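Local coordinates for protein fructokinase (Vibrio cholerae serotype O1, PDB 5EY7) that phosphorylates D-fructose to fructose 6-phosphate with ATP as a dimeric kinase of the PfkB family, at residues D30-G35 with V101-D106; V67-F72 with L90-V95; P258-G263 with T304-M309. All blocks are in the same frame, centred on the assembly; numbering follows the deposited sequence.

Contact 1: residues D30-G35 with V101-D106; sequences DLIPDG and VVVDLD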
ATOM      1  N   ASP A  30       5.624   3.332   7.975  1.00 58.97           N
ATOM      2  CA  ASP A  30       4.291   3.560   8.520  1.00 61.12           C
ATOM      3  C   ASP A  30       3.753   4.924   8.109  1.00 61.01           C
ATOM      4  O   ASP A  30       4.437   5.938   8.254  1.00 60.96           O
ATOM      5  CB  ASP A  30       4.306   3.454  10.046  1.00 64.21           C
ATOM      6  CG  ASP A  30       4.552   2.041  10.530  1.00 66.83           C
ATOM      7  OD1 ASP A  30       4.783   1.153   9.681  1.00 67.93           O
ATOM      8  OD2 ASP A  30       4.523   1.823  11.762  1.00 67.48           O
ATOM      9  N   LEU A  31       2.525   4.941   7.600  1.00 60.29           N
ATOM     10  CA  LEU A  31       1.855   6.184   7.249  1.00 60.22           C
ATOM     11  C   LEU A  31       0.813   6.520   8.306  1.00 67.62           C
ATOM     12  O   LEU A  31      -0.258   5.916   8.349  1.00 63.05           O
ATOM     13  CB  LEU A  31       1.211   6.074   5.872  1.00 61.05           C
ATOM     14  CG  LEU A  31       2.174   5.720   4.738  1.00 60.77           C
ATOM     15  CD1 LEU A  31       1.419   5.408   3.453  1.00 61.75           C
ATOM     16  CD2 LEU A  31       3.177   6.841   4.520  1.00 60.05           C
ATOM     17  N   ILE A  32       1.136   7.485   9.160  1.00 68.61           N
ATOM     18  CA  ILE A  32       0.293   7.809  10.302  1.00 70.62           C
ATOM     19  C   ILE A  32      -0.437   9.134  10.097  1.00 76.79           C
ATOM     20  O   ILE A  32       0.177  10.130   9.713  1.00 78.25           O
ATOM     21  CB  ILE A  32       1.125   7.855  11.605  1.00 68.32           C
ATOM     22  CG1 ILE A  32       2.139   6.707  11.626  1.00 66.21           C
ATOM     23  CG2 ILE A  32       0.221   7.796  12.830  1.00 69.04           C
ATOM     24  CD1 ILE A  32       2.754   6.431  12.982  1.00 61.98           C
ATOM     25  N   PRO A  33      -1.762   9.139  10.350  1.00 82.21           N
ATOM     26  CA  PRO A  33      -2.608  10.308  10.083  1.00 87.83           C
ATOM     27  C   PRO A  33      -2.167  11.562  10.819  1.00 94.37           C
ATOM     28  O   PRO A  33      -2.080  11.568  12.047  1.00 95.77           O
ATOM     29  CB  PRO A  33      -3.990   9.864  10.581  1.00 88.14           C
ATOM     30  CG  PRO A  33      -3.964   8.391  10.474  1.00 85.38           C
ATOM     31  CD  PRO A  33      -2.566   8.004  10.840  1.00 82.47           C
ATOM     32  N   ASP A  34      -1.879  12.612  10.060  1.00100.71           N
ATOM     33  CA  ASP A  34      -1.628  13.925  10.631  1.00106.99           C
ATOM     34  C   ASP A  34      -2.707  14.876  10.136  1.00112.47           C
ATOM     35  O   ASP A  34      -2.539  15.548   9.121  1.00113.21           O
ATOM     36  CB  ASP A  34      -0.237  14.435  10.255  1.00106.99           C
ATOM     37  CG  ASP A  34       0.466  15.112  11.415  1.00108.31           C
ATOM     38  OD1 ASP A  34       0.246  14.692  12.571  1.00107.83           O
ATOM     39  OD2 ASP A  34       1.237  16.065  11.172  1.00110.18           O
ATOM     40  N   GLY A  35      -3.826  14.907  10.849  1.00118.53           N
ATOM     41  CA  GLY A  35      -4.964  15.708  10.443  1.00123.05           C
ATOM     42  C   GLY A  35      -5.941  14.912   9.603  1.00124.61           C
ATOM     43  O   GLY A  35      -6.157  13.723   9.838  1.00121.36           O
ATOM     44  N   VAL A 101       2.626   0.086   5.694  1.00 59.25           N
ATOM     45  CA  VAL A 101       1.461  -0.043   6.565  1.00 60.03           C
ATOM     46  C   VAL A 101       0.772   1.299   6.774  1.00 64.71           C
ATOM     47  O   VAL A 101       1.413   2.286   7.132  1.00 64.39           O
ATOM     48  CB  VAL A 101       1.840  -0.629   7.941  1.00 57.28           C
ATOM     49  CG1 VAL A 101       0.722  -0.390   8.952  1.00 58.44           C
ATOM     50  CG2 VAL A 101       2.143  -2.117   7.819  1.00 54.71           C
ATOM     51  N   VAL A 102      -0.535   1.331   6.536  1.00 68.38           N
ATOM     52  CA  VAL A 102      -1.334   2.522   6.781  1.00 71.82           C
ATOM     53  C   VAL A 102      -2.135   2.355   8.058  1.00 72.73           C
ATOM     54  O   VAL A 102      -3.059   1.546   8.121  1.00 73.83           O
ATOM     55  CB  VAL A 102      -2.303   2.820   5.621  1.00 74.14           C
ATOM     56  CG1 VAL A 102      -3.215   3.994   5.978  1.00 77.10           C
ATOM     57  CG2 VAL A 102      -1.531   3.108   4.347  1.00 75.01           C
ATOM     58  N   VAL A 103      -1.774   3.114   9.081  1.00 72.89           N
ATOM     59  CA  VAL A 103      -2.518   3.083  10.325  1.00 78.22           C
ATOM     60  C   VAL A 103      -3.652   4.094  10.255  1.00 85.85           C
ATOM     61  O   VAL A 103      -3.462   5.240   9.862  1.00 90.06           O
ATOM     62  CB  VAL A 103      -1.613   3.368  11.545  1.00 76.73           C
ATOM     63  CG1 VAL A 103      -0.576   4.410  11.205  1.00 76.55           C
ATOM     64  CG2 VAL A 103      -2.443   3.788  12.753  1.00 78.93           C
ATOM     65  N   ASP A 104      -4.847   3.639  10.601  1.00 90.63           N
ATOM     66  CA  ASP A 104      -6.005   4.504  10.688  1.00 98.09           C
ATOM     67  C   ASP A 104      -6.564   4.338  12.087  1.00110.53           C
ATOM     68  O   ASP A 104      -5.873   3.866  12.983  1.00106.36           O
ATOM     69  CB  ASP A 104      -7.050   4.140   9.630  1.00 93.59           C
ATOM     70  CG  ASP A 104      -7.999   5.282   9.325  1.00 92.28           C
ATOM     71  OD1 ASP A 104      -7.638   6.141   8.496  1.00 91.23           O
ATOM     72  OD2 ASP A 104      -9.099   5.321   9.916  1.00 93.98           O
ATOM     73  N   LEU A 105      -7.813   4.731  12.283  1.00128.13           N
ATOM     74  CA  LEU A 105      -8.483   4.457  13.541  1.00140.71           C
ATOM     75  C   LEU A 105      -9.524   3.376  13.330  1.00160.19           C
ATOM     76  O   LEU A 105     -10.044   3.204  12.229  1.00165.97           O
ATOM     77  CB  LEU A 105      -9.133   5.717  14.110  1.00136.59           C
ATOM     78  CG  LEU A 105      -8.196   6.820  14.600  1.00126.85           C
ATOM     79  CD1 LEU A 105      -8.909   7.668  15.639  1.00129.19           C
ATOM     80  CD2 LEU A 105      -6.909   6.238  15.161  1.00120.19           C
ATOM     81  N   ASP A 106      -9.825   2.642  14.390  1.00170.63           N
ATOM     82  CA  ASP A 106     -10.790   1.558  14.305  1.00175.97           C
ATOM     83  C   ASP A 106     -11.890   1.752  15.330  1.00182.12           C
ATOM     84  O   ASP A 106     -11.663   1.552  16.520  1.00182.23           O
ATOM     85  CB  ASP A 106     -10.101   0.214  14.526  1.00173.76           C
ATOM     86  CG  ASP A 106     -11.080  -0.940  14.590  1.00178.15           C
ATOM     87  OD1 ASP A 106     -12.083  -0.914  13.846  1.00181.21           O
ATOM     88  OD2 ASP A 106     -10.845  -1.870  15.391  1.00176.53           O
TER
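In the small four-stranded sheet, L31 on strand 28-33 exchanges two backbone hydrogen bonds with the parallel strand 100-106. L31 N gives a nearly straight bond to V101 O at 2.9 Å. The return bond, from V103 N to L31 O, stretches to 3.3 Å and is bent to 144°. Beyond it the strands part, and P33, a residue with no N-H to offer, ends strand 28-33; its ring lies against V103 O, which comes within 3.1 Å of P33 CD. This sheet is the lid of ribokinase-like sugar kinases, and its two faces do different work. On one, D30 and V101 lie side by side, with D30 OD1 3.9 Å from V101 CB; D30 binds the fructose, so an acid suits this place. On the other, the side chains of L31 and V102 cross, with L31 CD1 3.8 Å from V102 CG2, and both pack across the dimer, L31 on L31 of the second subunit and V102 on F72 of the second subunit, where apolar side chains fit. V103 swings CG1 between its backbone N and carbonyl carbon (chi1 37°), which brings that methyl within 3.6 Å of I32 CG1 and 3.2 Å of L31 O.

Contact 2: residues V67-F72 with L90-V95; sequences VGNDPF and LHFDPV
V67 packs its CG2 methyl against L90 and F92, 3.8 Å from L90 CD2 and 3.9 Å from F92 CD2. Its CG1 stands anti to the carbonyl carbon (chi1 -64°), which leaves CG2 between the backbone N and the carbonyl carbon. The same L90 CD2 lies over one face of the F92 ring, offset toward the rim, while G68 O approaches the ring at its edge, 3.7 Å from F92 CD2. The strands involved, 61-68 and 86-93, are the two parallel strands of a beta-alpha-beta unit whose helix 71-81 crosses between them; R74 of that helix adds a cation-pi contact to F92. Three backbone hydrogen bonds join the pair. V67 N reaches H91 O almost straight at 2.9 Å, and D93 N returns to V67 O at 2.6 Å. N69 N meets D93 O at 2.8 Å, just where the first strand turns off. The side chains of N69 and F92 cross at about a right angle, N69 ND2 coming 4.0 Å from F92 CB. Glycine suits position 68 because a CB there would collide with D70 OD1. The carboxylate of D93 turns away from strand 61-68, and its OD2 accepts from H96 N.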
ATOM      1  N   VAL A  67      14.544  -5.728   1.865  1.00 51.80           N
ATOM      2  CA  VAL A  67      13.579  -4.687   1.541  1.00 50.56           C
ATOM      3  C   VAL A  67      13.524  -4.499   0.034  1.00 67.20           C
ATOM      4  O   VAL A  67      14.351  -5.038  -0.696  1.00 54.16           O
ATOM      5  CB  VAL A  67      13.927  -3.341   2.208  1.00 53.96           C
ATOM      6  CG1 VAL A  67      13.848  -3.458   3.725  1.00 48.70           C
ATOM      7  CG2 VAL A  67      15.297  -2.864   1.768  1.00 52.70           C
ATOM      8  N   GLY A  68      12.540  -3.741  -0.431  1.00 68.94           N
ATOM      9  CA  GLY A  68      12.417  -3.469  -1.848  1.00 72.42           C
ATOM     10  C   GLY A  68      13.495  -2.510  -2.309  1.00 74.58           C
ATOM     11  O   GLY A  68      13.957  -1.672  -1.539  1.00 75.66           O
ATOM     12  N   ASN A  69      13.892  -2.628  -3.572  1.00 78.73           N
ATOM     13  CA  ASN A  69      14.842  -1.695  -4.167  1.00 82.45           C
ATOM     14  C   ASN A  69      14.223  -0.304  -4.313  1.00 82.92           C
ATOM     15  O   ASN A  69      14.908   0.671  -4.612  1.00 85.08           O
ATOM     16  CB  ASN A  69      15.321  -2.214  -5.522  1.00 85.75           C
ATOM     17  CG  ASN A  69      16.336  -1.300  -6.170  1.00 88.55           C
ATOM     18  OD1 ASN A  69      15.997  -0.499  -7.038  1.00 91.00           O
ATOM     19  ND2 ASN A  69      17.590  -1.411  -5.747  1.00 87.85           N
ATOM     20  N   ASP A  70      12.916  -0.233  -4.088  1.00 80.66           N
ATOM     21  CA  ASP A  70      12.168   1.017  -4.086  1.00 81.66           C
ATOM     22  C   ASP A  70      12.719   2.016  -3.051  1.00 80.83           C
ATOM     23  O   ASP A  70      13.469   1.623  -2.155  1.00 78.55           O
ATOM     24  CB  ASP A  70      10.691   0.716  -3.817  1.00 81.64           C
ATOM     25  CG  ASP A  70      10.442   0.217  -2.407  1.00 79.68           C
ATOM     26  OD1 ASP A  70      11.371  -0.365  -1.806  1.00 79.29           O
ATOM     27  OD2 ASP A  70       9.312   0.411  -1.907  1.00 79.15           O
ATOM     28  N   PRO A  71      12.345   3.313  -3.166  1.00 81.19           N
ATOM     29  CA  PRO A  71      12.926   4.316  -2.262  1.00 80.48           C
ATOM     30  C   PRO A  71      12.428   4.226  -0.825  1.00 77.57           C
ATOM     31  O   PRO A  71      13.082   4.758   0.068  1.00 77.16           O
ATOM     32  CB  PRO A  71      12.494   5.653  -2.895  1.00 83.72           C
ATOM     33  CG  PRO A  71      12.023   5.306  -4.273  1.00 85.82           C
ATOM     34  CD  PRO A  71      11.438   3.952  -4.135  1.00 83.46           C
ATOM     35  N   PHE A  72      11.296   3.566  -0.604  1.00 75.57           N
ATOM     36  CA  PHE A  72      10.807   3.348   0.753  1.00 72.69           C
ATOM     37  C   PHE A  72      11.788   2.462   1.516  1.00 70.85           C
ATOM     38  O   PHE A  72      11.875   2.528   2.741  1.00 69.06           O
ATOM     39  CB  PHE A  72       9.414   2.713   0.745  1.00 70.65           C
ATOM     40  CG  PHE A  72       8.290   3.703   0.876  1.00 71.34           C
ATOM     41  CD1 PHE A  72       8.501   5.052   0.635  1.00 73.32           C
ATOM     42  CD2 PHE A  72       7.024   3.284   1.257  1.00 69.08           C
ATOM     43  CE1 PHE A  72       7.471   5.963   0.761  1.00 72.76           C
ATOM     44  CE2 PHE A  72       5.986   4.190   1.386  1.00 70.19           C
ATOM     45  CZ  PHE A  72       6.212   5.534   1.139  1.00 71.62           C
ATOM     46  N   LEU A  90      21.796  -5.852   4.912  1.00 59.20           N
ATOM     47  CA  LEU A  90      20.505  -5.417   4.406  1.00 59.77           C
ATOM     48  C   LEU A  90      20.519  -5.550   2.887  1.00 61.62           C
ATOM     49  O   LEU A  90      21.423  -5.056   2.220  1.00 63.07           O
ATOM     50  CB  LEU A  90      20.202  -3.980   4.835  1.00 60.28           C
ATOM     51  CG  LEU A  90      18.800  -3.446   4.531  1.00 60.61           C
ATOM     52  CD1 LEU A  90      18.297  -2.585   5.676  1.00 59.45           C
ATOM     53  CD2 LEU A  90      18.802  -2.653   3.234  1.00 63.10           C
ATOM     54  N   HIS A  91      19.521  -6.234   2.345  1.00 61.67           N
ATOM     55  CA  HIS A  91      19.478  -6.508   0.915  1.00 65.26           C
ATOM     56  C   HIS A  91      18.284  -5.827   0.256  1.00 67.58           C
ATOM     57  O   HIS A  91      17.269  -5.566   0.903  1.00 66.48           O
ATOM     58  CB  HIS A  91      19.428  -8.014   0.664  1.00 65.45           C
ATOM     59  CG  HIS A  91      20.686  -8.732   1.042  1.00 64.17           C
ATOM     60  ND1 HIS A  91      21.678  -9.019   0.123  1.00 66.47           N
ATOM     61  CD2 HIS A  91      21.116  -9.218   2.225  1.00 62.14           C
ATOM     62  CE1 HIS A  91      22.663  -9.654   0.736  1.00 65.47           C
ATOM     63  NE2 HIS A  91      22.349  -9.788   2.009  1.00 62.96           N
ATOM     64  N   PHE A  92      18.419  -5.538  -1.033  1.00 72.50           N
ATOM     65  CA  PHE A  92      17.365  -4.879  -1.790  1.00 76.40           C
ATOM     66  C   PHE A  92      16.786  -5.810  -2.848  1.00 78.86           C
ATOM     67  O   PHE A  92      17.483  -6.219  -3.774  1.00 81.51           O
ATOM     68  CB  PHE A  92      17.892  -3.605  -2.453  1.00 80.76           C
ATOM     69  CG  PHE A  92      18.413  -2.586  -1.483  1.00 82.62           C
ATOM     70  CD1 PHE A  92      19.717  -2.658  -1.013  1.00 83.72           C
ATOM     71  CD2 PHE A  92      17.602  -1.554  -1.042  1.00 83.10           C
ATOM     72  CE1 PHE A  92      20.201  -1.720  -0.118  1.00 84.67           C
ATOM     73  CE2 PHE A  92      18.078  -0.615  -0.150  1.00 84.46           C
ATOM     74  CZ  PHE A  92      19.380  -0.698   0.313  1.00 84.88           C
ATOM     75  N   ASP A  93      15.510  -6.150  -2.707  1.00 77.33           N
ATOM     76  CA  ASP A  93      14.842  -6.968  -3.708  1.00 79.04           C
ATOM     77  C   ASP A  93      14.498  -6.116  -4.921  1.00 83.43           C
ATOM     78  O   ASP A  93      13.800  -5.110  -4.798  1.00 84.81           O
ATOM     79  CB  ASP A  93      13.580  -7.618  -3.146  1.00 77.15           C
ATOM     80  CG  ASP A  93      13.072  -8.742  -4.028  1.00 78.85           C
ATOM     81  OD1 ASP A  93      13.852  -9.679  -4.299  1.00 79.71           O
ATOM     82  OD2 ASP A  93      11.903  -8.683  -4.462  1.00 78.84           O
ATOM     83  N   PRO A  94      14.992  -6.524  -6.104  1.00 85.62           N
ATOM     84  CA  PRO A  94      14.801  -5.754  -7.336  1.00 88.44           C
ATOM     85  C   PRO A  94      13.445  -5.974  -8.002  1.00 89.22           C
ATOM     86  O   PRO A  94      13.260  -5.563  -9.142  1.00 93.34           O
ATOM     87  CB  PRO A  94      15.915  -6.288  -8.234  1.00 90.33           C
ATOM     88  CG  PRO A  94      15.996  -7.723  -7.838  1.00 88.17           C
ATOM     89  CD  PRO A  94      15.817  -7.723  -6.348  1.00 84.96           C
ATOM     90  N   VAL A  95      12.512  -6.618  -7.311  1.00 85.56           N
ATOM     91  CA  VAL A  95      11.202  -6.891  -7.893  1.00 86.54           C
ATOM     92  C   VAL A  95      10.050  -6.516  -6.969  1.00 85.60           C
ATOM     93  O   VAL A  95       9.107  -5.846  -7.384  1.00 89.11           O
ATOM     94  CB  VAL A  95      11.070  -8.376  -8.284  1.00 86.88           C
ATOM     95  CG1 VAL A  95       9.640  -8.699  -8.680  1.00 87.33           C
ATOM     96  CG2 VAL A  95      12.025  -8.698  -9.420  1.00 89.38           C
TER

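Contact 3: residues P258-G263 with T304-M309; sequences PIDTTG and TQKGAM. With NA (sodium ion), chain C.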
ATOM      1  N   PRO A 258      -0.800   7.970  26.477  1.00125.03           N
ATOM      2  CA  PRO A 258      -0.873   7.250  25.199  1.00118.28           C
ATOM      3  C   PRO A 258      -1.418   8.107  24.064  1.00117.75           C
ATOM      4  O   PRO A 258      -2.594   8.461  24.069  1.00106.54           O
ATOM      5  CB  PRO A 258      -1.828   6.089  25.506  1.00124.33           C
ATOM      6  CG  PRO A 258      -2.655   6.574  26.650  1.00130.23           C
ATOM      7  CD  PRO A 258      -1.739   7.420  27.474  1.00127.87           C
ATOM      8  N   ILE A 259      -0.566   8.441  23.101  1.00112.43           N
ATOM      9  CA  ILE A 259      -1.008   9.210  21.945  1.00116.93           C
ATOM     10  C   ILE A 259      -0.601   8.530  20.639  1.00115.00           C
ATOM     11  O   ILE A 259      -0.922   9.013  19.555  1.00117.99           O
ATOM     12  CB  ILE A 259      -0.464  10.649  21.982  1.00117.37           C
ATOM     13  CG1 ILE A 259       1.036  10.674  21.682  1.00104.49           C
ATOM     14  CG2 ILE A 259      -0.761  11.291  23.332  1.00111.72           C
ATOM     15  CD1 ILE A 259       1.617  12.077  21.564  1.00108.79           C
ATOM     16  N   ASP A 260       0.105   7.406  20.761  1.00108.26           N
ATOM     17  CA  ASP A 260       0.437   6.551  19.619  1.00105.83           C
ATOM     18  C   ASP A 260       1.048   5.228  20.073  1.00 97.57           C
ATOM     19  O   ASP A 260       2.249   5.142  20.337  1.00 82.71           O
ATOM     20  CB  ASP A 260       1.393   7.257  18.656  1.00 92.62           C
ATOM     21  CG  ASP A 260       1.645   6.451  17.397  1.00 90.37           C
ATOM     22  OD1 ASP A 260       0.714   5.752  16.944  1.00 97.59           O
ATOM     23  OD2 ASP A 260       2.770   6.517  16.861  1.00 88.35           O
ATOM     24  N   THR A 261       0.213   4.197  20.143  1.00 97.27           N
ATOM     25  CA  THR A 261       0.631   2.888  20.625  1.00 91.48           C
ATOM     26  C   THR A 261       1.434   2.127  19.577  1.00 87.25           C
ATOM     27  O   THR A 261       1.838   0.988  19.802  1.00 83.38           O
ATOM     28  CB  THR A 261      -0.580   2.039  21.039  1.00 93.10           C
ATOM     29  OG1 THR A 261      -1.408   1.797  19.894  1.00 95.89           O
ATOM     30  CG2 THR A 261      -1.395   2.758  22.100  1.00 96.92           C
ATOM     31  N   THR A 262       1.664   2.766  18.435  1.00 89.84           N
ATOM     32  CA  THR A 262       2.396   2.148  17.340  1.00 89.21           C
ATOM     33  C   THR A 262       3.799   1.725  17.767  1.00 87.87           C
ATOM     34  O   THR A 262       4.666   2.565  17.997  1.00 90.29           O
ATOM     35  CB  THR A 262       2.504   3.097  16.134  1.00 93.71           C
ATOM     36  OG1 THR A 262       1.189   3.496  15.724  1.00 99.30           O
ATOM     37  CG2 THR A 262       3.205   2.405  14.977  1.00 77.69           C
ATOM     38  N   GLY A 263       4.012   0.419  17.886  1.00 83.51           N
ATOM     39  CA  GLY A 263       5.330  -0.111  18.191  1.00 81.03           C
ATOM     40  C   GLY A 263       5.681  -0.124  19.664  1.00 80.70           C
ATOM     41  O   GLY A 263       6.854  -0.204  20.026  1.00 78.60           O
ATOM     42  N   THR A 304       4.414   8.098  23.479  1.00 81.52           N
ATOM     43  CA  THR A 304       4.338   9.512  23.826  1.00 84.31           C
ATOM     44  C   THR A 304       4.615  10.408  22.625  1.00 85.39           C
ATOM     45  O   THR A 304       4.555  11.631  22.718  1.00 89.15           O
ATOM     46  CB  THR A 304       5.318   9.856  24.961  1.00 82.90           C
ATOM     47  OG1 THR A 304       6.627   9.377  24.627  1.00 80.39           O
ATOM     48  CG2 THR A 304       4.863   9.203  26.254  1.00 84.24           C
ATOM     49  N   GLN A 305       4.933   9.789  21.496  1.00 80.10           N
ATOM     50  CA  GLN A 305       5.108  10.514  20.245  1.00 79.58           C
ATOM     51  C   GLN A 305       4.487   9.699  19.119  1.00 77.83           C
ATOM     52  O   GLN A 305       4.182   8.522  19.298  1.00 75.48           O
ATOM     53  CB  GLN A 305       6.592  10.788  19.962  1.00 79.10           C
ATOM     54  CG  GLN A 305       7.350  11.489  21.096  1.00 81.36           C
ATOM     55  CD  GLN A 305       7.155  12.997  21.111  1.00 86.81           C
ATOM     56  OE1 GLN A 305       7.828  13.730  20.384  1.00 88.21           O
ATOM     57  NE2 GLN A 305       6.233  13.467  21.944  1.00 89.32           N
ATOM     58  N   LYS A 306       4.291  10.328  17.965  1.00 77.65           N
ATOM     59  CA  LYS A 306       3.773   9.625  16.799  1.00 75.31           C
ATOM     60  C   LYS A 306       4.912   8.973  16.031  1.00 73.59           C
ATOM     61  O   LYS A 306       5.889   9.628  15.678  1.00 75.04           O
ATOM     62  CB  LYS A 306       2.995  10.572  15.886  1.00 74.88           C
ATOM     63  CG  LYS A 306       1.556  10.794  16.310  1.00 74.59           C
ATOM     64  CD  LYS A 306       0.856  11.779  15.395  1.00 76.08           C
ATOM     65  CE  LYS A 306      -0.583  11.994  15.832  1.00 78.97           C
ATOM     66  NZ  LYS A 306      -1.277  13.031  15.019  1.00 79.74           N
ATOM     67  N   GLY A 307       4.779   7.679  15.775  1.00 71.99           N
ATOM     68  CA  GLY A 307       5.841   6.917  15.154  1.00 72.13           C
ATOM     69  C   GLY A 307       6.402   5.917  16.141  1.00 69.53           C
ATOM     70  O   GLY A 307       6.450   6.178  17.342  1.00 71.04           O
ATOM     71  N   ALA A 308       6.824   4.767  15.635  1.00 69.30           N
ATOM     72  CA  ALA A 308       7.273   3.682  16.494  1.00 65.67           C
ATOM     73  C   ALA A 308       8.595   4.007  17.174  1.00 61.62           C
ATOM     74  O   ALA A 308       8.778   3.725  18.354  1.00 59.98           O
ATOM     75  CB  ALA A 308       7.393   2.397  15.697  1.00 65.27           C
ATOM     76  N   MET A 309       9.510   4.612  16.426  1.00 59.95           N
ATOM     77  CA  MET A 309      10.860   4.858  16.920  1.00 59.38           C
ATOM     78  C   MET A 309      11.016   6.205  17.607  1.00 59.64           C
ATOM     79  O   MET A 309      11.913   6.388  18.431  1.00 57.76           O
ATOM     80  CB  MET A 309      11.866   4.775  15.772  1.00 61.46           C
ATOM     81  CG  MET A 309      11.882   3.460  15.033  1.00 61.67           C
ATOM     82  SD  MET A 309      12.978   3.541  13.610  1.00 65.25           S
ATOM     83  CE  MET A 309      12.730   1.921  12.910  1.00 75.12           C
TER
HETATM   84 NA    NA C 401       4.480   5.394  19.039  1.00 79.79          NA
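Metal coordination joins D260 to G307: a sodium ion is held by D260 O at 2.6 Å, by G307 O at 2.7 Å and, more loosely, by D260 OD2 at 3.0 Å, with A302 O as a further ligand. An aspartate suits the place because its carboxylate adds an oxygen, probably negatively charged, to the backbone carbonyl that any residue could give. Hydrogen bonding fixes that carboxylate. Its CG stands anti to the backbone N (chi1 -174°), which carries OD2 across to G307 N; the N-H donates at 2.6 Å, nearly along the C-O axis, so OD2 serves peptide and metal at once. The other oxygen, OD1, accepts from T262 OG1 at 2.6 Å on its syn side, and these grips together limit rotation of the group. Weaker contacts, methyl and CA-H groups against carbonyl oxygens, flank the ion. I259 lays its CD1 methyl 3.2 Å from T304 O, and A308 CA sends a CA-H...O contact to T262 O at 3.2 Å. At G263 there is no room for a CB beside A308 CB; the positive phi (84°) also favours glycine. G263 is the N-cap of helix 264-277 and binds ADP. The loop enters the GAGD sequence of the family, and the sodium occupies a place consistent with the monovalent-cation site of ribokinase-like kinases, beside the nucleotide pocket.

How the contacts relate
After strand 21-24 of the large sheet, the chain enters the lid through strand 28-33, and contact 1 closes a long loop when strand 100-106 returns beside it. Contact 2 falls wholly within that loop: it closes the short beta-alpha-beta excursion from strand 61-68 to strand 86-93 at an edge of the large nine-stranded sheet, before the chain returns to the lid. Contact 3 follows in series and closes a largely helical loop holding helices 264-277 and 285-301. Contacts 1 and 3 touch, through D30 against T262 and I32 against G307, so the lid meets the cation-binding loops beside the active site. Contact 2 touches neither, yet it shares with contact 1 a meeting with the second subunit.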